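Local coordinates for CD8 alpha antigen (Sus scrofa, PDB 5EDX), which probably serves as a T-cell co-receptor that binds MHC class I molecules through its homodimeric, immunoglobulin V-like ectodomain, at residues A[30-38]-A[46-54]; A[63-71]-A[80-88]. All coordinates share one frame; numbering follows the deposited sequence.

Contact 1. Residues A[30-38]-A[46-54]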
loop_
_atom_site.group_PDB
_atom_site.type_symbol
_atom_site.label_atom_id
_atom_site.label_comp_id
_atom_site.label_asym_id
_atom_site.label_seq_id
_atom_site.Cartn_x
_atom_site.Cartn_y
_atom_site.Cartn_z
ATOM N N LEU A 30 -19.551 -1.437 -9.726
ATOM C CA LEU A 30 -19.070 -1.044 -8.405
ATOM C C LEU A 30 -17.552 -0.908 -8.347
ATOM O O LEU A 30 -17.009 -0.410 -7.363
ATOM C CB LEU A 30 -19.527 -2.052 -7.344
ATOM C CG LEU A 30 -21.016 -2.401 -7.307
ATOM C CD1 LEU A 30 -21.297 -3.411 -6.203
ATOM C CD2 LEU A 30 -21.864 -1.151 -7.131
ATOM N N THR A 31 -16.869 -1.360 -9.394
ATOM C CA THR A 31 -15.407 -1.404 -9.400
ATOM C C THR A 31 -14.798 -0.037 -9.106
ATOM O O THR A 31 -15.171 0.969 -9.703
ATOM C CB THR A 31 -14.867 -1.937 -10.744
ATOM O OG1 THR A 31 -15.324 -3.284 -10.926
ATOM C CG2 THR A 31 -13.346 -1.924 -10.768
ATOM N N SER A 32 -13.854 -0.011 -8.178
ATOM C CA SER A 32 -13.198 1.230 -7.813
ATOM C C SER A 32 -11.713 0.975 -7.777
ATOM O O SER A 32 -11.271 -0.172 -7.754
ATOM C CB SER A 32 -13.682 1.697 -6.442
ATOM O OG SER A 32 -13.244 0.803 -5.430
ATOM N N CYS A 33 -10.938 2.048 -7.772
ATOM C CA CYS A 33 -9.497 1.926 -7.763
ATOM C C CYS A 33 -8.887 3.150 -7.091
ATOM O O CYS A 33 -9.359 4.268 -7.280
ATOM C CB CYS A 33 -8.993 1.806 -9.198
ATOM S SG CYS A 33 -7.283 1.278 -9.345
ATOM N N SER A 34 -7.853 2.933 -6.288
ATOM C CA SER A 34 -7.143 4.037 -5.661
ATOM C C SER A 34 -5.740 4.120 -6.232
ATOM O O SER A 34 -5.059 3.109 -6.352
ATOM C CB SER A 34 -7.063 3.832 -4.150
ATOM O OG SER A 34 -8.350 3.885 -3.569
ATOM N N TRP A 35 -5.316 5.323 -6.592
ATOM C CA TRP A 35 -3.937 5.542 -7.010
ATOM C C TRP A 35 -3.071 5.826 -5.786
ATOM O O TRP A 35 -3.410 6.674 -4.965
ATOM C CB TRP A 35 -3.852 6.710 -7.993
ATOM C CG TRP A 35 -4.244 6.356 -9.394
ATOM C CD1 TRP A 35 -5.424 6.650 -10.017
ATOM C CD2 TRP A 35 -3.455 5.632 -10.342
ATOM N NE1 TRP A 35 -5.414 6.154 -11.304
ATOM C CE2 TRP A 35 -4.215 5.530 -11.528
ATOM C CE3 TRP A 35 -2.176 5.065 -10.309
ATOM C CZ2 TRP A 35 -3.735 4.884 -12.663
ATOM C CZ3 TRP A 35 -1.701 4.429 -11.436
ATOM C CH2 TRP A 35 -2.480 4.338 -12.599
ATOM N N LEU A 36 -1.961 5.103 -5.684
ATOM C CA LEU A 36 -1.000 5.257 -4.600
ATOM C C LEU A 36 0.364 5.597 -5.181
ATOM O O LEU A 36 0.636 5.347 -6.351
ATOM C CB LEU A 36 -0.895 3.966 -3.788
ATOM C CG LEU A 36 -2.207 3.408 -3.234
ATOM C CD1 LEU A 36 -1.950 2.082 -2.515
ATOM C CD2 LEU A 36 -2.868 4.417 -2.298
ATOM N N TYR A 37 1.218 6.166 -4.346
ATOM C CA TYR A 37 2.554 6.570 -4.765
ATOM C C TYR A 37 3.553 6.187 -3.684
ATOM O O TYR A 37 3.247 6.271 -2.495
ATOM C CB TYR A 37 2.571 8.080 -4.996
ATOM C CG TYR A 37 3.945 8.710 -5.079
ATOM C CD1 TYR A 37 4.715 8.615 -6.233
ATOM C CD2 TYR A 37 4.451 9.438 -4.010
ATOM C CE1 TYR A 37 5.986 9.222 -6.306
ATOM C CE2 TYR A 37 5.699 10.040 -4.070
ATOM C CZ TYR A 37 6.459 9.933 -5.219
ATOM O OH TYR A 37 7.699 10.540 -5.263
ATOM N N GLN A 38 4.736 5.741 -4.087
ATOM C CA GLN A 38 5.811 5.564 -3.116
ATOM C C GLN A 38 7.056 6.296 -3.586
ATOM O O GLN A 38 7.409 6.239 -4.760
ATOM C CB GLN A 38 6.122 4.088 -2.863
ATOM C CG GLN A 38 7.098 3.896 -1.699
ATOM C CD GLN A 38 7.487 2.448 -1.467
ATOM O OE1 GLN A 38 7.750 1.709 -2.412
ATOM N NE2 GLN A 38 7.549 2.044 -0.199
ATOM N N PRO A 46 3.468 4.295 1.605
ATOM C CA PRO A 46 2.773 4.792 0.416
ATOM C C PRO A 46 1.939 6.021 0.743
ATOM O O PRO A 46 1.519 6.230 1.887
ATOM C CB PRO A 46 1.841 3.633 0.042
ATOM C CG PRO A 46 2.410 2.438 0.698
ATOM C CD PRO A 46 3.056 2.926 1.956
ATOM N N ILE A 47 1.688 6.812 -0.289
ATOM C CA ILE A 47 0.909 8.031 -0.190
ATOM C C ILE A 47 -0.362 7.856 -1.022
ATOM O O ILE A 47 -0.298 7.494 -2.192
ATOM C CB ILE A 47 1.738 9.215 -0.721
ATOM C CG1 ILE A 47 2.988 9.398 0.155
ATOM C CG2 ILE A 47 0.910 10.496 -0.756
ATOM C CD1 ILE A 47 4.017 10.337 -0.422
ATOM N N PHE A 48 -1.516 8.088 -0.403
ATOM C CA PHE A 48 -2.795 8.025 -1.104
ATOM C C PHE A 48 -2.938 9.248 -2.008
ATOM O O PHE A 48 -2.766 10.379 -1.559
ATOM C CB PHE A 48 -3.945 7.968 -0.085
ATOM C CG PHE A 48 -5.325 8.090 -0.696
ATOM C CD1 PHE A 48 -5.949 6.990 -1.267
ATOM C CD2 PHE A 48 -6.006 9.299 -0.664
ATOM C CE1 PHE A 48 -7.226 7.102 -1.817
ATOM C CE2 PHE A 48 -7.281 9.416 -1.215
ATOM C CZ PHE A 48 -7.886 8.313 -1.789
ATOM N N LEU A 49 -3.247 9.026 -3.282
ATOM C CA LEU A 49 -3.472 10.142 -4.203
ATOM C C LEU A 49 -4.959 10.398 -4.447
ATOM O O LEU A 49 -5.432 11.522 -4.273
ATOM C CB LEU A 49 -2.748 9.916 -5.528
ATOM C CG LEU A 49 -1.238 9.707 -5.448
ATOM C CD1 LEU A 49 -0.696 9.412 -6.840
ATOM C CD2 LEU A 49 -0.556 10.937 -4.838
ATOM N N MET A 50 -5.695 9.365 -4.847
ATOM C CA MET A 50 -7.132 9.518 -5.082
ATOM C C MET A 50 -7.856 8.191 -5.190
ATOM O O MET A 50 -7.250 7.152 -5.461
ATOM C CB MET A 50 -7.380 10.319 -6.358
ATOM C CG MET A 50 -6.939 9.593 -7.612
ATOM S SD MET A 50 -6.908 10.662 -9.067
ATOM C CE MET A 50 -5.527 11.747 -8.691
ATOM N N TYR A 51 -9.165 8.248 -4.977
ATOM C CA TYR A 51 -10.044 7.101 -5.104
ATOM C C TYR A 51 -10.962 7.405 -6.279
ATOM O O TYR A 51 -11.500 8.510 -6.380
ATOM C CB TYR A 51 -10.836 6.930 -3.808
ATOM C CG TYR A 51 -12.009 5.968 -3.873
ATOM C CD1 TYR A 51 -11.871 4.643 -3.479
ATOM C CD2 TYR A 51 -13.267 6.401 -4.286
ATOM C CE1 TYR A 51 -12.942 3.769 -3.515
ATOM C CE2 TYR A 51 -14.348 5.529 -4.328
ATOM C CZ TYR A 51 -14.177 4.215 -3.941
ATOM O OH TYR A 51 -15.245 3.342 -3.975
ATOM N N LEU A 52 -11.107 6.440 -7.186
ATOM C CA LEU A 52 -11.927 6.619 -8.377
ATOM C C LEU A 52 -12.992 5.533 -8.477
ATOM O O LEU A 52 -12.707 4.354 -8.293
ATOM C CB LEU A 52 -11.057 6.583 -9.634
ATOM C CG LEU A 52 -9.960 7.649 -9.725
ATOM C CD1 LEU A 52 -8.984 7.304 -10.838
ATOM C CD2 LEU A 52 -10.563 9.039 -9.938
ATOM N N SER A 53 -14.220 5.942 -8.764
ATOM C CA SER A 53 -15.311 4.997 -8.993
ATOM C C SER A 53 -16.381 5.706 -9.799
ATOM O O SER A 53 -16.337 6.924 -9.949
ATOM C CB SER A 53 -15.904 4.509 -7.671
ATOM O OG SER A 53 -16.683 5.522 -7.050
ATOM N N LYS A 54 -17.342 4.947 -10.314
ATOM C CA LYS A 54 -18.420 5.534 -11.097
ATOM C C LYS A 54 -19.134 6.653 -10.332
ATOM O O LYS A 54 -19.411 7.715 -10.888
ATOM C CB LYS A 54 -19.420 4.444 -11.499
ATOM C CG LYS A 54 -20.637 4.963 -12.247
ATOM C CD LYS A 54 -21.563 3.813 -12.654
ATOM C CE LYS A 54 -22.845 4.344 -13.281
ATOM N NZ LYS A 54 -23.824 3.262 -13.592
HETATM O O HOH W 1 -17.581 2.086 -10.057
HETATM O O HOH W 2 -14.667 0.268 -2.936
#
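Trp35, its CG swung anti to the carbonyl carbon (chi1 -79°), and Leu52, whose CG takes the same setting (chi1 -60°), meet on the inner side of the C-C' hairpin of this immunoglobulin V-set domain. Leu52 CD1 comes to the edge of the indole, in its plane, 3.7 Å from Trp35 CD1. Met50 runs alongside the indole, and its SD lies oblique to the ring, 5.4 Å from the centroid of the five-membered ring, a Met-aromatic contact. Cys33 shares this face and packs against the Cys22-Cys94 disulfide, and Leu20 and Leu79 of the facing sheet pack on Trp35: this is the core of the sandwich.

Six backbone hydrogen bonds join the antiparallel strands 33-38 and 47-52. Leu49 and Met50 both stand opposite Trp35 in a classic beta bulge, Leu49 N donating to Trp35 O (2.9 Å) and Met50 O accepting from Trp35 N. Beyond it, Ile47 CD1 reaches the edge of the Tyr37 ring in plane, 3.7 Å from CD2, while Tyr37 OH bonds Gln89 O.

Leu36 and Phe48 lie on the other face, toward the second subunit, packing on its Phe104 and Ser100. There Ser34 OG sits at the edge of the Phe48 ring, 3.8 Å from CE1, and a water bridges Ser32 OG (2.9 Å) to Tyr51 OH (3.3 Å).

Contact 2. Residues A[63-71]-A[80-88]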
loop_
_atom_site.group_PDB
_atom_site.type_symbol
_atom_site.label_atom_id
_atom_site.label_comp_id
_atom_site.label_asym_id
_atom_site.label_seq_id
_atom_site.Cartn_x
_atom_site.Cartn_y
_atom_site.Cartn_z
ATOM N N LEU A 63 -3.602 17.269 -2.145
ATOM C CA LEU A 63 -3.134 16.946 -3.489
ATOM C C LEU A 63 -3.363 18.136 -4.411
ATOM O O LEU A 63 -4.484 18.640 -4.522
ATOM C CB LEU A 63 -3.853 15.716 -4.053
ATOM C CG LEU A 63 -3.330 15.251 -5.415
ATOM C CD1 LEU A 63 -1.953 14.624 -5.269
ATOM C CD2 LEU A 63 -4.298 14.270 -6.064
ATOM N N ASP A 64 -2.307 18.577 -5.089
ATOM C CA ASP A 64 -2.442 19.668 -6.050
ATOM C C ASP A 64 -2.883 19.112 -7.399
ATOM O O ASP A 64 -2.062 18.583 -8.152
ATOM C CB ASP A 64 -1.113 20.419 -6.182
ATOM C CG ASP A 64 -1.244 21.716 -6.966
ATOM O OD1 ASP A 64 -2.239 21.878 -7.699
ATOM O OD2 ASP A 64 -0.340 22.571 -6.858
ATOM N N THR A 65 -4.174 19.234 -7.709
ATOM C CA THR A 65 -4.727 18.595 -8.900
ATOM C C THR A 65 -4.398 19.324 -10.199
ATOM O O THR A 65 -4.773 18.879 -11.280
ATOM C CB THR A 65 -6.254 18.353 -8.784
ATOM O OG1 THR A 65 -6.924 19.589 -8.521
ATOM C CG2 THR A 65 -6.547 17.378 -7.651
ATOM N N ARG A 66 -3.687 20.443 -10.090
ATOM C CA ARG A 66 -3.144 21.108 -11.265
ATOM C C ARG A 66 -1.987 20.291 -11.827
ATOM O O ARG A 66 -1.691 20.365 -13.016
ATOM C CB ARG A 66 -2.659 22.520 -10.913
ATOM C CG ARG A 66 -3.773 23.475 -10.506
ATOM C CD ARG A 66 -3.213 24.784 -9.970
ATOM N NE ARG A 66 -2.372 24.579 -8.794
ATOM C CZ ARG A 66 -1.876 25.563 -8.046
ATOM N NH1 ARG A 66 -2.141 26.827 -8.347
ATOM N NH2 ARG A 66 -1.121 25.281 -6.993
ATOM N N TYR A 67 -1.333 19.519 -10.957
ATOM C CA TYR A 67 -0.181 18.715 -11.355
ATOM C C TYR A 67 -0.487 17.223 -11.436
ATOM O O TYR A 67 0.123 16.512 -12.221
ATOM C CB TYR A 67 0.978 18.929 -10.384
ATOM C CG TYR A 67 1.596 20.296 -10.513
ATOM C CD1 TYR A 67 2.545 20.554 -11.494
ATOM C CD2 TYR A 67 1.222 21.330 -9.667
ATOM C CE1 TYR A 67 3.115 21.811 -11.626
ATOM C CE2 TYR A 67 1.785 22.593 -9.793
ATOM C CZ TYR A 67 2.728 22.822 -10.770
ATOM O OH TYR A 67 3.289 24.074 -10.899
ATOM N N ILE A 68 -1.397 16.750 -10.592
ATOM C CA ILE A 68 -1.746 15.330 -10.569
ATOM C C ILE A 68 -3.256 15.163 -10.569
ATOM O O ILE A 68 -3.928 15.584 -9.632
ATOM C CB ILE A 68 -1.188 14.621 -9.319
ATOM C CG1 ILE A 68 0.339 14.729 -9.283
ATOM C CG2 ILE A 68 -1.653 13.155 -9.286
ATOM C CD1 ILE A 68 0.984 14.025 -8.110
ATOM N N SER A 69 -3.792 14.559 -11.625
ATOM C CA SER A 69 -5.224 14.268 -11.656
ATOM C C SER A 69 -5.441 12.846 -12.156
ATOM O O SER A 69 -4.491 12.164 -12.540
ATOM C CB SER A 69 -5.967 15.272 -12.539
ATOM O OG SER A 69 -5.648 15.082 -13.907
ATOM N N GLY A 70 -6.685 12.391 -12.145
ATOM C CA GLY A 70 -6.970 11.061 -12.641
ATOM C C GLY A 70 -8.434 10.893 -12.964
ATOM O O GLY A 70 -9.254 11.733 -12.591
ATOM N N TYR A 71 -8.766 9.808 -13.657
ATOM C CA TYR A 71 -10.152 9.571 -14.040
ATOM C C TYR A 71 -10.419 8.109 -14.349
ATOM O O TYR A 71 -9.498 7.327 -14.568
ATOM C CB TYR A 71 -10.546 10.456 -15.231
ATOM C CG TYR A 71 -9.911 10.094 -16.559
ATOM C CD1 TYR A 71 -10.520 9.180 -17.417
ATOM C CD2 TYR A 71 -8.719 10.683 -16.971
ATOM C CE1 TYR A 71 -9.958 8.856 -18.637
ATOM C CE2 TYR A 71 -8.144 10.362 -18.201
ATOM C CZ TYR A 71 -8.777 9.447 -19.027
ATOM O OH TYR A 71 -8.233 9.116 -20.249
ATOM N N ILE A 80 -2.658 11.244 -14.411
ATOM C CA ILE A 80 -1.926 12.138 -15.290
ATOM C C ILE A 80 -1.021 13.039 -14.468
ATOM O O ILE A 80 -1.486 13.761 -13.595
ATOM C CB ILE A 80 -2.871 13.009 -16.132
ATOM C CG1 ILE A 80 -3.709 12.138 -17.078
ATOM C CG2 ILE A 80 -2.065 14.025 -16.933
ATOM C CD1 ILE A 80 -4.984 11.630 -16.466
ATOM N N LEU A 81 0.278 12.969 -14.733
ATOM C CA LEU A 81 1.230 13.901 -14.147
ATOM C C LEU A 81 1.393 14.996 -15.197
ATOM O O LEU A 81 2.064 14.803 -16.210
ATOM C CB LEU A 81 2.558 13.201 -13.869
ATOM C CG LEU A 81 2.486 11.852 -13.142
ATOM C CD1 LEU A 81 3.872 11.233 -13.028
ATOM C CD2 LEU A 81 1.841 11.992 -11.767
ATOM N N HIS A 82 0.744 16.132 -14.964
ATOM C CA HIS A 82 0.574 17.148 -16.004
ATOM C C HIS A 82 1.827 17.905 -16.401
ATOM O O HIS A 82 1.987 18.285 -17.565
ATOM C CB HIS A 82 -0.509 18.140 -15.586
ATOM C CG HIS A 82 -1.896 17.592 -15.708
ATOM N ND1 HIS A 82 -2.587 17.071 -14.639
ATOM C CD2 HIS A 82 -2.708 17.467 -16.783
ATOM C CE1 HIS A 82 -3.776 16.655 -15.047
ATOM N NE2 HIS A 82 -3.871 16.882 -16.345
ATOM N N ARG A 83 2.700 18.141 -15.431
ATOM C CA ARG A 83 3.859 18.991 -15.637
ATOM C C ARG A 83 4.951 18.439 -14.737
ATOM O O ARG A 83 5.201 18.953 -13.645
ATOM C CB ARG A 83 3.507 20.433 -15.246
ATOM C CG ARG A 83 4.139 21.507 -16.114
ATOM C CD ARG A 83 3.509 22.873 -15.839
ATOM N NE ARG A 83 2.503 23.239 -16.833
ATOM C CZ ARG A 83 1.711 24.303 -16.740
ATOM N NH1 ARG A 83 1.794 25.108 -15.687
ATOM N NH2 ARG A 83 0.829 24.566 -17.694
ATOM N N PHE A 84 5.592 17.376 -15.211
ATOM C CA PHE A 84 6.403 16.499 -14.371
ATOM C C PHE A 84 7.419 17.261 -13.524
ATOM O O PHE A 84 8.262 17.994 -14.046
ATOM C CB PHE A 84 7.083 15.431 -15.239
ATOM C CG PHE A 84 7.744 14.331 -14.454
ATOM C CD1 PHE A 84 6.983 13.403 -13.765
ATOM C CD2 PHE A 84 9.124 14.208 -14.433
ATOM C CE1 PHE A 84 7.583 12.389 -13.051
ATOM C CE2 PHE A 84 9.732 13.186 -13.718
ATOM C CZ PHE A 84 8.962 12.280 -13.023
ATOM N N ARG A 85 7.321 17.087 -12.212
ATOM C CA ARG A 85 8.234 17.734 -11.278
ATOM C C ARG A 85 9.326 16.759 -10.844
ATOM O O ARG A 85 9.155 15.538 -10.912
ATOM C CB ARG A 85 7.452 18.253 -10.068
ATOM C CG ARG A 85 6.365 19.269 -10.436
ATOM C CD ARG A 85 5.346 19.481 -9.308
ATOM N NE ARG A 85 4.553 18.282 -9.048
ATOM C CZ ARG A 85 3.577 18.201 -8.148
ATOM N NH1 ARG A 85 3.250 19.257 -7.413
ATOM N NH2 ARG A 85 2.923 17.063 -7.978
ATOM N N GLU A 86 10.456 17.295 -10.400
ATOM C CA GLU A 86 11.553 16.451 -9.945
ATOM C C GLU A 86 11.069 15.530 -8.829
ATOM O O GLU A 86 11.427 14.350 -8.772
ATOM C CB GLU A 86 12.708 17.325 -9.457
ATOM C CG GLU A 86 13.942 16.537 -9.072
ATOM C CD GLU A 86 15.164 17.418 -8.930
ATOM O OE1 GLU A 86 15.013 18.656 -8.995
ATOM O OE2 GLU A 86 16.273 16.874 -8.757
ATOM N N GLU A 87 10.228 16.075 -7.957
ATOM C CA GLU A 87 9.690 15.325 -6.836
ATOM C C GLU A 87 8.533 14.389 -7.229
ATOM O O GLU A 87 8.024 13.656 -6.387
ATOM C CB GLU A 87 9.257 16.276 -5.713
ATOM C CG GLU A 87 8.127 17.232 -6.078
ATOM C CD GLU A 87 8.618 18.534 -6.692
ATOM O OE1 GLU A 87 9.782 18.597 -7.154
ATOM O OE2 GLU A 87 7.829 19.502 -6.715
ATOM N N ASP A 88 8.123 14.417 -8.498
ATOM C CA ASP A 88 7.129 13.458 -9.003
ATOM C C ASP A 88 7.773 12.109 -9.338
ATOM O O ASP A 88 7.076 11.133 -9.615
ATOM C CB ASP A 88 6.405 13.995 -10.247
ATOM C CG ASP A 88 5.369 15.060 -9.919
ATOM O OD1 ASP A 88 5.114 15.924 -10.789
ATOM O OD2 ASP A 88 4.807 15.034 -8.807
HETATM O O HOH W 3 2.991 16.622 -12.650
HETATM O O HOH W 4 3.710 25.382 -13.439
#
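Tyr67 and Arg85 stack where the D-E hairpin of the V-set domain, strands 68-73 and 76-81, gives way to the turns at its end. The arginine can be followed outward from CB. Its CG, anti to the carbonyl carbon (chi1 -60°), approaches Tyr67 CD1 at 4.2 Å. CD then lies over one face of the phenol ring, offset toward the rim and 4.0 Å from the centroid, a CH-pi contact. A bend at chi3 lays the guanidinium flat on the tyrosine, planes 5° apart, with CZ 3.5 Å from Tyr67 CB. NE donates nearly straight to Asp88 OD1 (3.0 Å, 175°), within the guanidinium plane. NH1 rests against Tyr67 CG and CD2, whereas NH2 meets the syn lone pair of Asp88 OD2 and touches Ile68 CD1. The side-on, two-nitrogen salt bridge thus fixes the rotation of the guanidinium stacked on the tyrosine. Asp88 OD1 also takes the backbone N of Arg85, from the same face of the carboxylate as NE, and accepts a hydrogen bond from a water that also donates to Tyr67 O.

An equivalent side-on grip joins Arg66 to Asp64, whose OD1 additionally accepts from Arg66 N in an Asx turn. Arg66 NE uses the syn lone pair of Asp64 OD1, while Arg66 NH2 meets OD2 on the syn side but out of the carboxylate plane.

The strands pair through Ser69 and Ile80, whose N and O atoms exchange two hydrogen bonds, followed by His82 N to Tyr67 O. Ile68 CG1 and Leu81 CD2 pack side by side on one face, where Leu81 also touches Val18 of the adjacent strand. On the other face, Ile80 CD1 lies 3.8 Å from Tyr71 CE2, and Tyr71 OH is bonded to Lys19 NZ.

Contact 1 and contact 2 are hairpins of the two sheets that face each other in the V-set sandwich, their centres about 14 Å apart. They meet where strand 47-52 reaches the segment 63-71: Met50 SD lies 3.5 Å from Gly70 N, and the backbone Leu49 O lies 3.5 Å from Leu63 CD2. A second touch comes from Tyr37 OH, 3.3 Å from Glu87 O in the 3-10 segment 86-88. The roles differ in the assembly. Residues 30-38 and 46-54 reach the second subunit of the homodimer, including Gln38 bonded to its Gln38, whereas neither segment of contact 2 is touched by another protein chain of the dimer.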